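Local coordinates for hypothetical protein (Bacteroides fragilis, PDB 4JX0) that is of unknown function but binds magnesium and combines an N-terminal BT_3987-like (DUF1735) domain with a discoidin-like F5/F8 type C domain, at residues Lys70-Lys75 with Glu121-Val126; Glu79-Asn84 with Leu148-Ser153. All coordinates share one frame; numbering follows the deposited sequence.

Both contacts lie in the N-terminal BT_3987-like domain, a member of the E-set clan. They join strands of one mixed beta sheet. Contact 1 pairs strand 66-73 with strand 123-130. Contact 2 pairs strand 81-87 with strand 142-150. Strand 110-117 sits between 81-87 and 123-130 in the sheet. The centres of the contacts are about 11 Å apart. Along the chain the segments alternate: 70-75, 79-84, 121-126, 148-153. The sheet curves so that the two contacts touch: V83 packs on T124, and V71 packs on L148. Two pairings that interleave in sequence thus share one apolar interior, which ties early and late strands of the domain together.

Contact 1. Residues Lys70-Lys75 with Glu121-Val126; sequences KVKVTK and ELETTV
K70, V71 and K72 run opposite T125, T124 and E123 as an antiparallel pair of strands. The strand axes come within 4.6 Å, at 147° between their N-to-C directions. V71 and T124 form the hydrogen-bonded pair. V71 N donates to T124 O at 2.9 Å, and T124 N returns a bond to V71 O at 3.1 Å. One step further, V73 N bonds to L122 O, which extends the pairing past the start of strand 123-130.

The side chains of V71 and T124 share one face, turned to the interior. V71 CG2 meets V126 CG2 at 3.6 Å, the two valines crossing at about a right angle. T124 turns CG2 to V71 CB, while its OG1 makes a weak hydrogen bond to V116 O. A magnesium ion lies about 4 Å from the T124 side chain. V83 of strand 81-87 packs against V71, T124 and V126. L122 CD2 lies across the end of the other segment, 3.5 Å from V73 O and close to K75 C.

The other face holds K70, K72 and E123. The K70 chain bends at chi3 (78°), which sets CE 3.8 Å from E123 OE2. K70 NZ makes a long salt bridge to E123 OE2, at 3.9 Å. The two chains cross obliquely. K72 NZ lies near the same carboxylate but does not touch it, and has a weak ion pair with E22. T74 OG1 is hydrogen-bonded to L37 N.

Three backbone bonds and the valine-threonine face carry the pairing. The long K70-E123 pair probably adds little electrostatically.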
loop_
_atom_site.group_PDB
_atom_site.type_symbol
_atom_site.label_atom_id
_atom_site.label_comp_id
_atom_site.label_asym_id
_atom_site.label_seq_id
_atom_site.Cartn_x
_atom_site.Cartn_y
_atom_site.Cartn_z
ATOM N N LYS A 70 6.410 0.987 -19.964
ATOM C CA LYS A 70 6.127 1.140 -21.394
ATOM C C LYS A 70 7.312 1.815 -22.082
ATOM O O LYS A 70 7.836 2.798 -21.552
ATOM C CB LYS A 70 4.855 1.980 -21.583
ATOM C CG LYS A 70 4.286 1.943 -22.991
ATOM C CD LYS A 70 2.814 2.387 -23.036
ATOM C CE LYS A 70 2.642 3.883 -22.949
ATOM N NZ LYS A 70 1.209 4.274 -22.924
ATOM N N VAL A 71 7.752 1.293 -23.236
ATOM C CA VAL A 71 8.865 1.871 -23.991
ATOM C C VAL A 71 8.329 2.284 -25.344
ATOM O O VAL A 71 7.913 1.418 -26.106
ATOM C CB VAL A 71 10.066 0.910 -24.126
ATOM C CG1 VAL A 71 11.233 1.597 -24.835
ATOM C CG2 VAL A 71 10.496 0.369 -22.764
ATOM N N LYS A 72 8.334 3.593 -25.646
ATOM C CA LYS A 72 7.818 4.129 -26.903
ATOM C C LYS A 72 8.948 4.494 -27.888
ATOM O O LYS A 72 10.068 4.767 -27.472
ATOM C CB LYS A 72 6.973 5.390 -26.621
ATOM C CG LYS A 72 5.761 5.158 -25.724
ATOM C CD LYS A 72 5.065 6.456 -25.304
ATOM C CE LYS A 72 4.197 7.043 -26.384
ATOM N NZ LYS A 72 3.505 8.278 -25.927
ATOM N N VAL A 73 8.623 4.512 -29.190
ATOM C CA VAL A 73 9.494 4.968 -30.277
ATOM C C VAL A 73 8.665 6.025 -31.024
ATOM O O VAL A 73 7.447 5.859 -31.153
ATOM C CB VAL A 73 10.052 3.840 -31.187
ATOM C CG1 VAL A 73 8.948 3.093 -31.911
ATOM C CG2 VAL A 73 11.084 4.380 -32.174
ATOM N N THR A 74 9.288 7.136 -31.436
ATOM C CA THR A 74 8.557 8.260 -32.029
ATOM C C THR A 74 7.910 7.960 -33.395
ATOM O O THR A 74 6.903 8.585 -33.729
ATOM C CB THR A 74 9.473 9.471 -32.144
ATOM O OG1 THR A 74 10.665 9.092 -32.824
ATOM C CG2 THR A 74 9.813 10.051 -30.786
ATOM N N LYS A 75 8.478 7.031 -34.172
ATOM C CA LYS A 75 7.993 6.690 -35.512
ATOM C C LYS A 75 8.279 5.214 -35.776
ATOM O O LYS A 75 9.274 4.721 -35.252
ATOM C CB LYS A 75 8.730 7.593 -36.531
ATOM C CG LYS A 75 8.226 7.514 -37.961
ATOM C CD LYS A 75 8.606 8.744 -38.806
ATOM C CE LYS A 75 10.068 9.132 -38.757
ATOM N NZ LYS A 75 10.450 10.026 -39.888
ATOM N N GLU A 121 6.104 -1.616 -34.972
ATOM C CA GLU A 121 5.470 -1.290 -33.694
ATOM C C GLU A 121 5.932 0.064 -33.179
ATOM O O GLU A 121 7.012 0.535 -33.548
ATOM C CB GLU A 121 5.792 -2.345 -32.621
ATOM C CG GLU A 121 5.256 -3.735 -32.897
ATOM C CD GLU A 121 5.379 -4.658 -31.702
ATOM O OE1 GLU A 121 6.461 -4.671 -31.073
ATOM O OE2 GLU A 121 4.395 -5.367 -31.392
ATOM N N LEU A 122 5.113 0.669 -32.304
ATOM C CA LEU A 122 5.402 1.943 -31.644
ATOM C C LEU A 122 5.651 1.768 -30.135
ATOM O O LEU A 122 6.149 2.704 -29.510
ATOM C CB LEU A 122 4.249 2.938 -31.854
ATOM C CG LEU A 122 4.124 3.556 -33.245
ATOM C CD1 LEU A 122 2.810 4.288 -33.376
ATOM C CD2 LEU A 122 5.276 4.515 -33.547
ATOM N N GLU A 123 5.277 0.613 -29.536
ATOM C CA GLU A 123 5.439 0.389 -28.101
ATOM C C GLU A 123 5.850 -1.039 -27.781
ATOM O O GLU A 123 5.635 -1.957 -28.571
ATOM C CB GLU A 123 4.125 0.680 -27.343
ATOM C CG GLU A 123 3.468 2.020 -27.641
ATOM C CD GLU A 123 2.221 2.332 -26.828
ATOM O OE1 GLU A 123 1.537 1.379 -26.388
ATOM O OE2 GLU A 123 1.904 3.533 -26.664
ATOM N N THR A 124 6.422 -1.216 -26.592
ATOM C CA THR A 124 6.769 -2.519 -26.016
ATOM C C THR A 124 6.818 -2.327 -24.485
ATOM O O THR A 124 6.536 -1.225 -23.998
ATOM C CB THR A 124 8.067 -3.106 -26.624
ATOM O OG1 THR A 124 8.096 -4.507 -26.370
ATOM C CG2 THR A 124 9.332 -2.476 -26.070
ATOM N N THR A 125 7.141 -3.387 -23.741
ATOM C CA THR A 125 7.259 -3.307 -22.289
ATOM C C THR A 125 8.544 -3.984 -21.844
ATOM O O THR A 125 8.982 -4.961 -22.459
ATOM C CB THR A 125 6.031 -3.925 -21.554
ATOM O OG1 THR A 125 5.812 -5.259 -22.002
ATOM C CG2 THR A 125 4.763 -3.114 -21.733
ATOM N N VAL A 126 9.121 -3.468 -20.752
ATOM C CA VAL A 126 10.317 -4.001 -20.107
ATOM C C VAL A 126 9.936 -4.189 -18.638
ATOM O O VAL A 126 9.230 -3.345 -18.085
ATOM C CB VAL A 126 11.571 -3.129 -20.327
ATOM C CG1 VAL A 126 12.002 -3.178 -21.784
ATOM C CG2 VAL A 126 11.344 -1.692 -19.890
#

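Contact 2. Residues Glu79-Asn84 with Leu148-Ser153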
loop_
_atom_site.group_PDB
_atom_site.type_symbol
_atom_site.label_atom_id
_atom_site.label_comp_id
_atom_site.label_asym_id
_atom_site.label_seq_id
_atom_site.Cartn_x
_atom_site.Cartn_y
_atom_site.Cartn_z
ATOM N N GLU A 79 13.544 -1.995 -38.641
ATOM C CA GLU A 79 13.956 -3.288 -38.076
ATOM C C GLU A 79 13.596 -3.382 -36.578
ATOM O O GLU A 79 13.161 -2.398 -35.981
ATOM C CB GLU A 79 15.469 -3.511 -38.300
ATOM C CG GLU A 79 16.375 -2.412 -37.759
ATOM C CD GLU A 79 17.837 -2.467 -38.171
ATOM O OE1 GLU A 79 18.227 -3.399 -38.909
ATOM O OE2 GLU A 79 18.596 -1.561 -37.753
ATOM N N ASP A 80 13.729 -4.585 -35.992
ATOM C CA ASP A 80 13.415 -4.814 -34.574
ATOM C C ASP A 80 14.457 -4.134 -33.688
ATOM O O ASP A 80 15.644 -4.191 -34.015
ATOM C CB ASP A 80 13.363 -6.323 -34.239
ATOM C CG ASP A 80 12.286 -7.130 -34.946
ATOM O OD1 ASP A 80 11.465 -6.524 -35.678
ATOM O OD2 ASP A 80 12.258 -8.367 -34.765
ATOM N N ILE A 81 14.019 -3.497 -32.580
ATOM C CA ILE A 81 14.904 -2.823 -31.619
ATOM C C ILE A 81 14.783 -3.541 -30.283
ATOM O O ILE A 81 13.704 -3.521 -29.691
ATOM C CB ILE A 81 14.566 -1.303 -31.451
ATOM C CG1 ILE A 81 14.471 -0.562 -32.800
ATOM C CG2 ILE A 81 15.588 -0.617 -30.543
ATOM C CD1 ILE A 81 13.507 0.554 -32.766
ATOM N N LYS A 82 15.873 -4.152 -29.798
ATOM C CA LYS A 82 15.861 -4.819 -28.490
ATOM C C LYS A 82 16.141 -3.771 -27.428
ATOM O O LYS A 82 17.156 -3.085 -27.517
ATOM C CB LYS A 82 16.899 -5.956 -28.420
ATOM C CG LYS A 82 16.569 -7.161 -29.295
ATOM C CD LYS A 82 17.534 -8.319 -29.041
ATOM C CE LYS A 82 17.075 -9.618 -29.660
ATOM N NZ LYS A 82 17.916 -10.771 -29.229
ATOM N N VAL A 83 15.250 -3.643 -26.432
ATOM C CA VAL A 83 15.383 -2.667 -25.348
ATOM C C VAL A 83 15.349 -3.368 -23.997
ATOM O O VAL A 83 14.750 -4.434 -23.856
ATOM C CB VAL A 83 14.305 -1.560 -25.407
ATOM C CG1 VAL A 83 14.559 -0.625 -26.580
ATOM C CG2 VAL A 83 12.884 -2.137 -25.465
ATOM N N ASN A 84 15.980 -2.757 -22.999
ATOM C CA ASN A 84 16.010 -3.302 -21.641
ATOM C C ASN A 84 16.332 -2.213 -20.642
ATOM O O ASN A 84 16.803 -1.151 -21.040
ATOM C CB ASN A 84 17.048 -4.443 -21.539
ATOM C CG ASN A 84 16.743 -5.480 -20.453
ATOM O OD1 ASN A 84 15.966 -5.247 -19.507
ATOM N ND2 ASN A 84 17.348 -6.652 -20.564
ATOM N N LEU A 148 17.016 3.305 -19.313
ATOM C CA LEU A 148 16.672 2.550 -20.511
ATOM C C LEU A 148 17.912 2.379 -21.389
ATOM O O LEU A 148 18.730 3.304 -21.492
ATOM C CB LEU A 148 15.559 3.287 -21.272
ATOM C CG LEU A 148 15.006 2.604 -22.507
ATOM C CD1 LEU A 148 14.251 1.343 -22.154
ATOM C CD2 LEU A 148 14.136 3.546 -23.291
ATOM N N THR A 149 18.059 1.193 -22.011
ATOM C CA THR A 149 19.200 0.876 -22.879
ATOM C C THR A 149 18.743 0.180 -24.153
ATOM O O THR A 149 17.653 -0.373 -24.188
ATOM C CB THR A 149 20.206 -0.026 -22.133
ATOM O OG1 THR A 149 19.625 -1.312 -21.896
ATOM C CG2 THR A 149 20.679 0.573 -20.827
HETATM N N MSE A 150 19.594 0.203 -25.189
HETATM C CA MSE A 150 19.387 -0.485 -26.467
HETATM C C MSE A 150 20.502 -1.492 -26.635
HETATM O O MSE A 150 21.653 -1.173 -26.318
HETATM C CB MSE A 150 19.390 0.497 -27.631
HETATM C CG MSE A 150 18.109 1.274 -27.769
HETATM SE SE MSE A 150 18.084 2.297 -29.424
HETATM C CE MSE A 150 19.750 3.284 -29.258
ATOM N N GLU A 151 20.190 -2.693 -27.137
ATOM C CA GLU A 151 21.205 -3.740 -27.270
ATOM C C GLU A 151 22.232 -3.418 -28.370
ATOM O O GLU A 151 23.420 -3.237 -28.067
ATOM C CB GLU A 151 20.550 -5.106 -27.533
ATOM C CG GLU A 151 21.500 -6.284 -27.412
ATOM C CD GLU A 151 20.837 -7.608 -27.722
ATOM O OE1 GLU A 151 20.072 -8.102 -26.861
ATOM O OE2 GLU A 151 21.064 -8.144 -28.834
ATOM N N GLY A 152 21.776 -3.353 -29.615
ATOM C CA GLY A 152 22.664 -3.128 -30.744
ATOM C C GLY A 152 22.878 -1.676 -31.093
ATOM O O GLY A 152 22.607 -0.778 -30.291
ATOM N N SER A 153 23.396 -1.470 -32.308
ATOM C CA SER A 153 23.617 -0.166 -32.910
ATOM C C SER A 153 22.675 -0.079 -34.106
ATOM O O SER A 153 22.746 -0.927 -35.008
ATOM C CB SER A 153 25.079 0.004 -33.321
ATOM O OG SER A 153 25.385 1.352 -33.642
HETATM O O HOH W 1 21.254 -3.348 -36.956
HETATM O O HOH W 2 19.109 -4.315 -30.952
#
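T149 turns OG1 between its own backbone N and carbonyl carbon (chi1 67°), which brings the hydroxyl to N84 O. E151 holds CG anti to its backbone N (chi1 -169°). From there its extended chain lies side by side with the extended chain of K82, pointing the same way.

The frame is an antiparallel strand pair in the beta sheet of this E-set-like domain. N84 and T149 are the hydrogen-bonded pair, V83 and M150 the non-hydrogen-bonded one. N84 N donates to T149 O, and E151 N donates to K82 O just beyond the strand end.

K82 CD sits against both carboxylate oxygens of E151, 3.4 Å from OE1 and 3.5 Å from OE2. The charged ends stay beyond salt-bridge range, with K82 NZ 4.1 Å from E151 OE2. On the side of V83, contacts are apolar. M150, a selenomethionine, sets SE 4.0 Å from I81 CG2, and its CG lies near V83 CG1. L157 of strand 157-159 touches both I81 and M150. A water accepts a bond from G152 N and a weak one from K82 N.

Two donors of one residue grip N84 O. T149 N comes nearly along the C=O axis at 2.8 Å, while T149 OG1 stands above the carbonyl plane, 61° out of it, at 3.0 Å from N84 O.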